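Local coordinates for protein poly-beta-1,6-N-acetyl-D-glucosamine N-deacetylase (Aggregatibacter actinomycetemcomitans, PDB 4U10) that probably hydrolyses the N-acetyl groups of poly-beta-1,6-N-acetyl-D-glucosamine, this chain being the zinc-binding polysaccharide deacetylase part of a longer protein, at residues A[49-52]-A[53-56]; A[217-220]-A[221-225]; A[229-232]-A[233-236]. All coordinates share one frame; numbering follows the deposited sequence.

Interaction 1 (A[49-52]-A[53-56]); sequences VSWQ and QIID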
ATOM      1  N   VAL A  49      12.626  -8.730   5.161  1.00 15.72           N
ATOM      2  CA  VAL A  49      13.434  -8.515   3.981  1.00 17.35           C
ATOM      3  C   VAL A  49      12.842  -7.367   3.156  1.00 17.75           C
ATOM      4  O   VAL A  49      11.671  -7.047   3.256  1.00 16.05           O
ATOM      5  CB  VAL A  49      13.481  -9.780   3.112  1.00 17.97           C
ATOM      6  CG1 VAL A  49      14.046 -10.951   3.943  1.00 18.44           C
ATOM      7  CG2 VAL A  49      12.101 -10.062   2.549  1.00 19.73           C
ATOM      8  N   SER A  50      13.667  -6.742   2.340  1.00 18.25           N
ATOM      9  CA  SER A  50      13.217  -5.662   1.486  1.00 18.80           C
ATOM     10  C   SER A  50      12.660  -6.246   0.198  1.00 19.05           C
ATOM     11  O   SER A  50      12.930  -7.415  -0.166  1.00 17.38           O
ATOM     12  CB  SER A  50      14.414  -4.780   1.137  1.00 21.37           C
ATOM     13  OG  SER A  50      15.378  -5.506   0.361  1.00 20.43           O
ATOM     14  N   TRP A  51      11.877  -5.431  -0.511  1.00 17.74           N
ATOM     15  CA  TRP A  51      11.379  -5.832  -1.782  1.00 17.02           C
ATOM     16  C   TRP A  51      12.535  -6.165  -2.716  1.00 16.82           C
ATOM     17  O   TRP A  51      12.445  -7.113  -3.511  1.00 17.08           O
ATOM     18  CB  TRP A  51      10.418  -4.786  -2.369  1.00 17.16           C
ATOM     19  CG  TRP A  51       9.735  -5.288  -3.567  1.00 15.99           C
ATOM     20  CD1 TRP A  51       9.910  -4.819  -4.798  1.00 15.51           C
ATOM     21  CD2 TRP A  51       8.810  -6.400  -3.678  1.00 16.17           C
ATOM     22  NE1 TRP A  51       9.174  -5.541  -5.684  1.00 16.52           N
ATOM     23  CE2 TRP A  51       8.471  -6.507  -5.022  1.00 15.56           C
ATOM     24  CE3 TRP A  51       8.218  -7.287  -2.770  1.00 16.71           C
ATOM     25  CZ2 TRP A  51       7.578  -7.471  -5.505  1.00 15.53           C
ATOM     26  CZ3 TRP A  51       7.387  -8.240  -3.243  1.00 15.72           C
ATOM     27  CH2 TRP A  51       7.064  -8.329  -4.614  1.00 14.89           C
ATOM     28  N   GLN A  52      13.588  -5.382  -2.657  1.00 16.94           N
ATOM     29  CA  GLN A  52      14.776  -5.660  -3.497  1.00 18.37           C
ATOM     30  C   GLN A  52      15.317  -7.115  -3.320  1.00 20.39           C
ATOM     31  O   GLN A  52      15.707  -7.779  -4.315  1.00 21.37           O
ATOM     32  CB  GLN A  52      15.818  -4.592  -3.256  1.00 19.35           C
ATOM     33  CG  GLN A  52      16.937  -4.577  -4.258  1.00 20.86           C
ATOM     34  CD  GLN A  52      16.488  -4.453  -5.694  1.00 22.17           C
ATOM     35  OE1 GLN A  52      15.973  -3.428  -6.111  1.00 22.20           O
ATOM     36  NE2 GLN A  52      16.798  -5.439  -6.477  1.00 23.53           N
ATOM     37  N   GLN A  53      15.318  -7.624  -2.091  1.00 18.53           N
ATOM     38  CA  GLN A  53      15.727  -9.013  -1.829  1.00 20.42           C
ATOM     39  C   GLN A  53      14.790 -10.010  -2.457  1.00 21.74           C
ATOM     40  O   GLN A  53      15.223 -11.064  -2.944  1.00 21.03           O
ATOM     41  CB  GLN A  53      15.781  -9.268  -0.317  1.00 20.27           C
ATOM     42  CG  GLN A  53      16.965  -8.588   0.347  1.00 22.56           C
ATOM     43  CD  GLN A  53      16.942  -8.795   1.820  1.00 21.66           C
ATOM     44  OE1 GLN A  53      16.384  -7.982   2.554  1.00 18.35           O
ATOM     45  NE2 GLN A  53      17.412  -9.951   2.252  1.00 22.51           N
ATOM     46  N   ILE A  54      13.488  -9.689  -2.448  1.00 20.49           N
ATOM     47  CA  ILE A  54      12.511 -10.476  -3.197  1.00 21.41           C
ATOM     48  C   ILE A  54      12.861 -10.506  -4.692  1.00 22.13           C
ATOM     49  O   ILE A  54      12.858 -11.558  -5.326  1.00 22.55           O
ATOM     50  CB  ILE A  54      11.066  -9.916  -3.055  1.00 21.32           C
ATOM     51  CG1 ILE A  54      10.608  -9.825  -1.592  1.00 22.80           C
ATOM     52  CG2 ILE A  54      10.096 -10.774  -3.791  1.00 20.68           C
ATOM     53  CD1 ILE A  54      10.719 -11.106  -0.811  1.00 23.19           C
ATOM     54  N   ILE A  55      13.148  -9.341  -5.269  1.00 20.00           N
ATOM     55  CA  ILE A  55      13.440  -9.262  -6.692  1.00 21.40           C
ATOM     56  C   ILE A  55      14.764  -9.945  -7.010  1.00 21.55           C
ATOM     57  O   ILE A  55      14.895 -10.692  -7.990  1.00 24.44           O
ATOM     58  CB  ILE A  55      13.446  -7.784  -7.175  1.00 20.97           C
ATOM     59  CG1 ILE A  55      12.064  -7.156  -7.081  1.00 20.76           C
ATOM     60  CG2 ILE A  55      13.896  -7.746  -8.612  1.00 23.70           C
ATOM     61  CD1 ILE A  55      11.001  -7.843  -7.961  1.00 23.13           C
ATOM     62  N   ASP A  56      15.739  -9.731  -6.143  1.00 21.54           N
ATOM     63  CA  ASP A  56      17.007 -10.434  -6.237  1.00 22.64           C
ATOM     64  C   ASP A  56      16.859 -11.932  -6.183  1.00 24.35           C
ATOM     65  O   ASP A  56      17.562 -12.623  -6.922  1.00 27.12           O
ATOM     66  CB  ASP A  56      17.957  -9.977  -5.150  1.00 23.89           C
ATOM     67  CG  ASP A  56      18.563  -8.667  -5.460  1.00 23.26           C
ATOM     68  OD1 ASP A  56      18.374  -8.151  -6.568  1.00 26.24           O
ATOM     69  OD2 ASP A  56      19.223  -8.127  -4.608  1.00 24.90           O
TER
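A capping box between Ser50 and Gln53 starts helix 51-58. Ser50 OG, held between its own backbone N and carbonyl carbon (chi1 64°), accepts from Gln53 N at 3.2 Å. In return the Gln53 side chain reaches back, and its OE1 accepts a hydrogen bond from Ser50 N at 3.0 Å, nearly straight (165° at the hydrogen), with the donor tilted from the amide carbonyl plane. The same amide runs across Val49 at a slant, Gln53 OE1 3.5 Å from Val49 CB. Within the first turn Gln52 reaches Asp56, four residues later, on the more exposed side: Gln52 NE2 gives a hydrogen bond to Asp56 OD1 at 3.1 Å, coming from above the carboxylate plane, while Gln52 OE1 is bonded to Arg204.

The buried side is apolar. Trp51 has CG anti to the backbone N (chi1 -171°), which sets CG beside the carbonyl carbon and brings the indole against Ile54 and Ile55. Ile54 CG2 sits over the face of the six-membered ring, 4.0 Å from its centroid, a CH-pi contact, and Ile55 CG1 comes obliquely to within 3.6 Å of Trp51 NE1. Ile54 CD1 also packs on Val49 CG2, and beyond the segments Phe230 and His228 meet the indole edge-to-face. The capping box, a classic helix start, here opens the helix of the beta-alpha-beta unit 47-48, 51-58, 68-75.

Interaction 2 (A[217-220]-A[221-225]); sequences AIDA and AKQSG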
ATOM      1  N   ALA A 217      -7.833  -4.260 -14.100  1.00 16.17           N
ATOM      2  CA  ALA A 217      -6.902  -3.484 -13.304  1.00 15.38           C
ATOM      3  C   ALA A 217      -5.527  -4.113 -13.409  1.00 15.61           C
ATOM      4  O   ALA A 217      -4.535  -3.419 -13.529  1.00 16.41           O
ATOM      5  CB  ALA A 217      -7.365  -3.459 -11.867  1.00 15.27           C
ATOM      6  N   ILE A 218      -5.446  -5.438 -13.381  1.00 16.13           N
ATOM      7  CA  ILE A 218      -4.135  -6.101 -13.412  1.00 17.68           C
ATOM      8  C   ILE A 218      -3.431  -5.766 -14.697  1.00 17.76           C
ATOM      9  O   ILE A 218      -2.240  -5.459 -14.707  1.00 17.58           O
ATOM     10  CB  ILE A 218      -4.260  -7.662 -13.311  1.00 17.54           C
ATOM     11  CG1 ILE A 218      -4.399  -8.079 -11.855  1.00 18.69           C
ATOM     12  CG2 ILE A 218      -3.007  -8.308 -13.840  1.00 18.44           C
ATOM     13  CD1 ILE A 218      -4.837  -9.517 -11.663  1.00 20.31           C
ATOM     14  N   ASP A 219      -4.149  -5.838 -15.799  1.00 19.85           N
ATOM     15  CA  ASP A 219      -3.535  -5.614 -17.097  1.00 22.04           C
ATOM     16  C   ASP A 219      -3.190  -4.116 -17.299  1.00 18.56           C
ATOM     17  O   ASP A 219      -2.192  -3.787 -17.923  1.00 15.80           O
ATOM     18  CB  ASP A 219      -4.425  -6.097 -18.220  1.00 26.65           C
ATOM     19  CG  ASP A 219      -3.748  -5.937 -19.615  1.00 29.88           C
ATOM     20  OD1 ASP A 219      -2.749  -6.642 -19.848  1.00 29.07           O
ATOM     21  OD2 ASP A 219      -4.178  -5.050 -20.411  1.00 35.00           O
ATOM     22  N   ALA A 220      -4.011  -3.242 -16.736  1.00 16.87           N
ATOM     23  CA  ALA A 220      -3.752  -1.785 -16.746  1.00 15.98           C
ATOM     24  C   ALA A 220      -2.471  -1.458 -16.009  1.00 16.28           C
ATOM     25  O   ALA A 220      -1.702  -0.644 -16.490  1.00 16.75           O
ATOM     26  CB  ALA A 220      -4.919  -0.980 -16.123  1.00 15.89           C
ATOM     27  N   ALA A 221      -2.256  -2.085 -14.841  1.00 17.32           N
ATOM     28  CA  ALA A 221      -1.074  -1.892 -14.035  1.00 17.20           C
ATOM     29  C   ALA A 221       0.152  -2.450 -14.755  1.00 18.51           C
ATOM     30  O   ALA A 221       1.222  -1.796 -14.795  1.00 18.92           O
ATOM     31  CB  ALA A 221      -1.222  -2.559 -12.683  1.00 17.82           C
ATOM     32  N   LYS A 222       0.022  -3.669 -15.264  1.00 19.05           N
ATOM     33  CA  LYS A 222       1.087  -4.327 -16.019  1.00 22.56           C
ATOM     34  C   LYS A 222       1.580  -3.436 -17.148  1.00 22.41           C
ATOM     35  O   LYS A 222       2.784  -3.335 -17.363  1.00 23.72           O
ATOM     36  CB  LYS A 222       0.603  -5.685 -16.555  1.00 27.31           C
ATOM     37  CG  LYS A 222       1.390  -6.283 -17.739  1.00 33.95           C
ATOM     38  CD  LYS A 222       0.835  -7.679 -17.985  1.00 38.75           C
ATOM     39  CE  LYS A 222       1.265  -8.321 -19.300  1.00 44.70           C
ATOM     40  NZ  LYS A 222       0.835  -9.771 -19.339  1.00 52.23           N
ATOM     41  N   GLN A 223       0.683  -2.780 -17.870  1.00 19.56           N
ATOM     42  CA  GLN A 223       1.143  -1.906 -18.930  1.00 22.14           C
ATOM     43  C   GLN A 223       2.055  -0.771 -18.477  1.00 21.44           C
ATOM     44  O   GLN A 223       2.749  -0.210 -19.315  1.00 18.50           O
ATOM     45  CB  GLN A 223       0.018  -1.290 -19.708  1.00 22.18           C
ATOM     46  CG  GLN A 223      -0.682  -2.246 -20.597  1.00 28.13           C
ATOM     47  CD  GLN A 223      -1.727  -1.571 -21.441  1.00 30.64           C
ATOM     48  OE1 GLN A 223      -2.885  -1.990 -21.463  1.00 36.33           O
ATOM     49  NE2 GLN A 223      -1.325  -0.528 -22.151  1.00 31.65           N
ATOM     50  N   SER A 224       1.996  -0.373 -17.200  1.00 21.34           N
ATOM     51  CA  SER A 224       2.880   0.690 -16.704  1.00 22.23           C
ATOM     52  C   SER A 224       4.016   0.176 -15.837  1.00 22.75           C
ATOM     53  O   SER A 224       4.671   0.958 -15.160  1.00 26.79           O
ATOM     54  CB  SER A 224       2.081   1.784 -15.998  1.00 22.97           C
ATOM     55  OG  SER A 224       1.371   2.527 -16.972  1.00 24.26           O
ATOM     56  N   GLY A 225       4.281  -1.117 -15.901  1.00 19.87           N
ATOM     57  CA  GLY A 225       5.437  -1.707 -15.238  1.00 21.26           C
ATOM     58  C   GLY A 225       5.176  -2.300 -13.883  1.00 25.73           C
ATOM     59  O   GLY A 225       6.113  -2.528 -13.131  1.00 25.57           O
TER
HETATM   60  O   HOH W   1      -1.065   1.866 -17.333  1.00 20.41           O
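Water 1 makes the shortest polar link here, joining Ala220, late in helix 215-222, to Ser224 beyond it: it donates to Ala220 O at 2.7 Å and accepts from Ser224 OG at 2.5 Å. Ser224 N turns to Ala221 O (2.9 Å), and Ala220 O reaches Ser224 through the water, to the hydroxyl. Upstream, the helix is still regular. Ala221 N bonds to Ala217 O and Lys222 N to Ile218 O, both at 2.9 Å, and Gln223 N follows with Asp219 O at 3.0 Å.

The side chains add little bonding of their own. Asp219 has CG anti to its N (chi1 -177°), which sends the carboxylate outward, beside Gln223 and the Lys222 chain; its OD2 forms a salt bridge with Lys181 of helix 177-199. Gln223 OE1 comes to 3.5 Å from Asp219 OD2, acceptor beside acceptor, with amide and carboxylate planes 55° apart, while the aliphatic part of Gln223 lies against the backbone, CG 3.4 Å from Asp219 O. The extended Lys222 chain passes Asp219 obliquely, and its ammonium makes no direct contact with that carboxylate.

Ala217 and Ala220 are buried, and Ala220 packs on Leu184 and Phe188 of helix 177-199. The chain then turns through a Schellman motif, with Gly225 at positive phi as the C-prime residue, Gly225 N bonded to Lys222 O and Met226 N to Ala221 O. Backbone bonds and one water therefore hold this helix end together, while the Asp219 carboxylate pairs with Lys181 and so adds an ionic link to helix 177-199.

Interaction 3 (A[229-232]-A[233-236]); sequences HFAL and GQKI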
ATOM      1  N   HIS A 229       1.580  -7.125  -7.854  1.00 15.90           N
ATOM      2  CA  HIS A 229       0.495  -6.400  -7.218  1.00 15.51           C
ATOM      3  C   HIS A 229       0.187  -6.942  -5.831  1.00 15.12           C
ATOM      4  O   HIS A 229       0.135  -8.160  -5.595  1.00 17.08           O
ATOM      5  CB  HIS A 229      -0.719  -6.317  -8.182  1.00 15.28           C
ATOM      6  CG  HIS A 229      -1.286  -7.633  -8.588  1.00 15.40           C
ATOM      7  ND1 HIS A 229      -2.332  -8.229  -7.925  1.00 15.95           N
ATOM      8  CD2 HIS A 229      -0.980  -8.451  -9.621  1.00 14.46           C
ATOM      9  CE1 HIS A 229      -2.653  -9.361  -8.524  1.00 15.14           C
ATOM     10  NE2 HIS A 229      -1.822  -9.533  -9.534  1.00 15.35           N
ATOM     11  N   PHE A 230      -0.065  -6.041  -4.897  1.00 15.01           N
ATOM     12  CA  PHE A 230      -0.350  -6.402  -3.509  1.00 13.73           C
ATOM     13  C   PHE A 230      -1.867  -6.336  -3.246  1.00 15.13           C
ATOM     14  O   PHE A 230      -2.458  -5.248  -3.253  1.00 13.30           O
ATOM     15  CB  PHE A 230       0.338  -5.413  -2.560  1.00 13.72           C
ATOM     16  CG  PHE A 230       1.852  -5.608  -2.360  1.00 13.96           C
ATOM     17  CD1 PHE A 230       2.642  -6.385  -3.182  1.00 14.86           C
ATOM     18  CD2 PHE A 230       2.492  -4.895  -1.318  1.00 15.37           C
ATOM     19  CE1 PHE A 230       4.051  -6.466  -2.946  1.00 15.04           C
ATOM     20  CE2 PHE A 230       3.830  -5.017  -1.082  1.00 13.84           C
ATOM     21  CZ  PHE A 230       4.588  -5.797  -1.891  1.00 14.21           C
ATOM     22  N   ALA A 231      -2.459  -7.486  -2.906  1.00 14.37           N
ATOM     23  CA  ALA A 231      -3.867  -7.577  -2.456  1.00 17.17           C
ATOM     24  C   ALA A 231      -3.945  -7.727  -0.913  1.00 19.20           C
ATOM     25  O   ALA A 231      -3.033  -7.314  -0.200  1.00 18.85           O
ATOM     26  CB  ALA A 231      -4.565  -8.725  -3.216  1.00 18.23           C
ATOM     27  N   LEU A 232      -5.036  -8.238  -0.352  1.00 21.18           N
ATOM     28  CA  LEU A 232      -5.055  -8.532   1.061  1.00 21.55           C
ATOM     29  C   LEU A 232      -5.072 -10.060   1.210  1.00 25.35           C
ATOM     30  O   LEU A 232      -4.328 -10.766   0.492  1.00 24.87           O
ATOM     31  CB  LEU A 232      -6.212  -7.809   1.754  1.00 19.75           C
ATOM     32  CG  LEU A 232      -6.042  -6.290   1.845  1.00 19.55           C
ATOM     33  CD1 LEU A 232      -7.261  -5.616   2.479  1.00 19.25           C
ATOM     34  CD2 LEU A 232      -4.816  -6.035   2.689  1.00 18.66           C
ATOM     35  N   GLY A 233      -5.925 -10.557   2.107  1.00 29.19           N
ATOM     36  CA  GLY A 233      -5.882 -11.943   2.598  1.00 36.88           C
ATOM     37  C   GLY A 233      -6.533 -12.999   1.711  1.00 38.61           C
ATOM     38  O   GLY A 233      -6.733 -14.123   2.142  1.00 49.93           O
ATOM     39  N   GLN A 234      -6.836 -12.633   0.479  1.00 41.69           N
ATOM     40  CA  GLN A 234      -7.329 -13.559  -0.534  1.00 46.60           C
ATOM     41  C   GLN A 234      -6.262 -14.555  -1.094  1.00 48.63           C
ATOM     42  O   GLN A 234      -6.527 -15.329  -2.049  1.00 55.58           O
ATOM     43  CB  GLN A 234      -8.004 -12.733  -1.657  1.00 48.83           C
ATOM     44  CG  GLN A 234      -7.269 -11.493  -2.213  1.00 51.82           C
ATOM     45  CD  GLN A 234      -7.759 -10.155  -1.646  1.00 52.14           C
ATOM     46  OE1 GLN A 234      -7.482  -9.837  -0.497  1.00 57.31           O
ATOM     47  NE2 GLN A 234      -8.473  -9.367  -2.457  1.00 46.70           N
ATOM     48  N   LYS A 235      -5.057 -14.504  -0.516  1.00 44.42           N
ATOM     49  CA  LYS A 235      -3.911 -15.380  -0.839  1.00 38.59           C
ATOM     50  C   LYS A 235      -2.954 -15.215   0.329  1.00 40.23           C
ATOM     51  O   LYS A 235      -2.777 -14.089   0.824  1.00 37.15           O
ATOM     52  CB  LYS A 235      -3.226 -14.929  -2.129  1.00 38.36           C
ATOM     53  CG  LYS A 235      -1.938 -15.665  -2.463  1.00 37.52           C
ATOM     54  CD  LYS A 235      -1.507 -15.352  -3.881  1.00 37.33           C
ATOM     55  CE  LYS A 235      -0.422 -16.292  -4.334  1.00 36.74           C
ATOM     56  NZ  LYS A 235       0.811 -15.570  -4.716  1.00 34.20           N
ATOM     57  N   ILE A 236      -2.367 -16.301   0.822  1.00 36.19           N
ATOM     58  CA  ILE A 236      -1.623 -16.187   2.086  1.00 39.49           C
ATOM     59  C   ILE A 236      -0.133 -16.391   1.871  1.00 39.96           C
ATOM     60  O   ILE A 236       0.682 -15.579   2.337  1.00 37.01           O
ATOM     61  CB  ILE A 236      -2.128 -17.158   3.185  1.00 45.64           C
ATOM     62  CG1 ILE A 236      -3.626 -16.930   3.515  1.00 48.99           C
ATOM     63  CG2 ILE A 236      -1.251 -17.087   4.432  1.00 44.44           C
ATOM     64  CD1 ILE A 236      -4.041 -15.585   4.092  1.00 53.22           C
TER
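The polar part of this contact is a side chain folded back on its own main chain: Gln234 OE1 accepts from Leu232 N at 2.9 Å. The bond is weak, bent to 128° at the hydrogen. Two torsions bring the amide there. Gln234 CG lies between its backbone N and carbonyl carbon (chi1 47°), and a second bend (chi2 -100°) brings the amide back over the loop. The amide oxygen also lies 3.3 Å from Leu232 CB. At the other end of the amide, Gln234 NE2 makes a weak hydrogen bond to Gly211 O.

The apolar part is small. Ala231 CB points toward the returning glutamine and touches its amide carbon, Gln234 CD, at 3.8 Å, with the methylene Gln234 CG at 4.0 Å. Phe213 and Tyr244 pack on both residues. The Leu232 side chain projects off the loop; it touches Arg247 and lies about 6 Å from a bound zinc ion and from the side chains of its ligands His10 and Asp74.

The charged and remaining polar groups look outward: Lys235 NZ hydrogen-bonds to Tyr244 O and forms a salt bridge with Asp242, while Ala231 O takes a bond from Arg247. Strand 228-230, paired in parallel between strands 205-207 and 244-245, ends just before this surface loop, and the chain continues into strand 238-239, which runs antiparallel to strand 3-13.

How the interactions relate
Interactions 1 and 2 treat opposite ends of helices: 49-56 starts one with a side-chain capping box, whereas 217-225 finishes another with backbone bonds, a glycine and a water. Both are partly buried, and each helix is the crossover of a beta-alpha-beta unit. Interaction 3 is a surface loop after strand 228-230, the strand that follows helix 215-222, and the side-chain hydrogen bond within it is weak. That strand links all three: Phe230 CE1 packs on Trp51 CZ3 at 3.8 Å, and His229 NE2 lies 3.7 Å from Ile218 CD1. Interactions 1 and 2 themselves do not touch, their nearest atoms being about 9 Å apart.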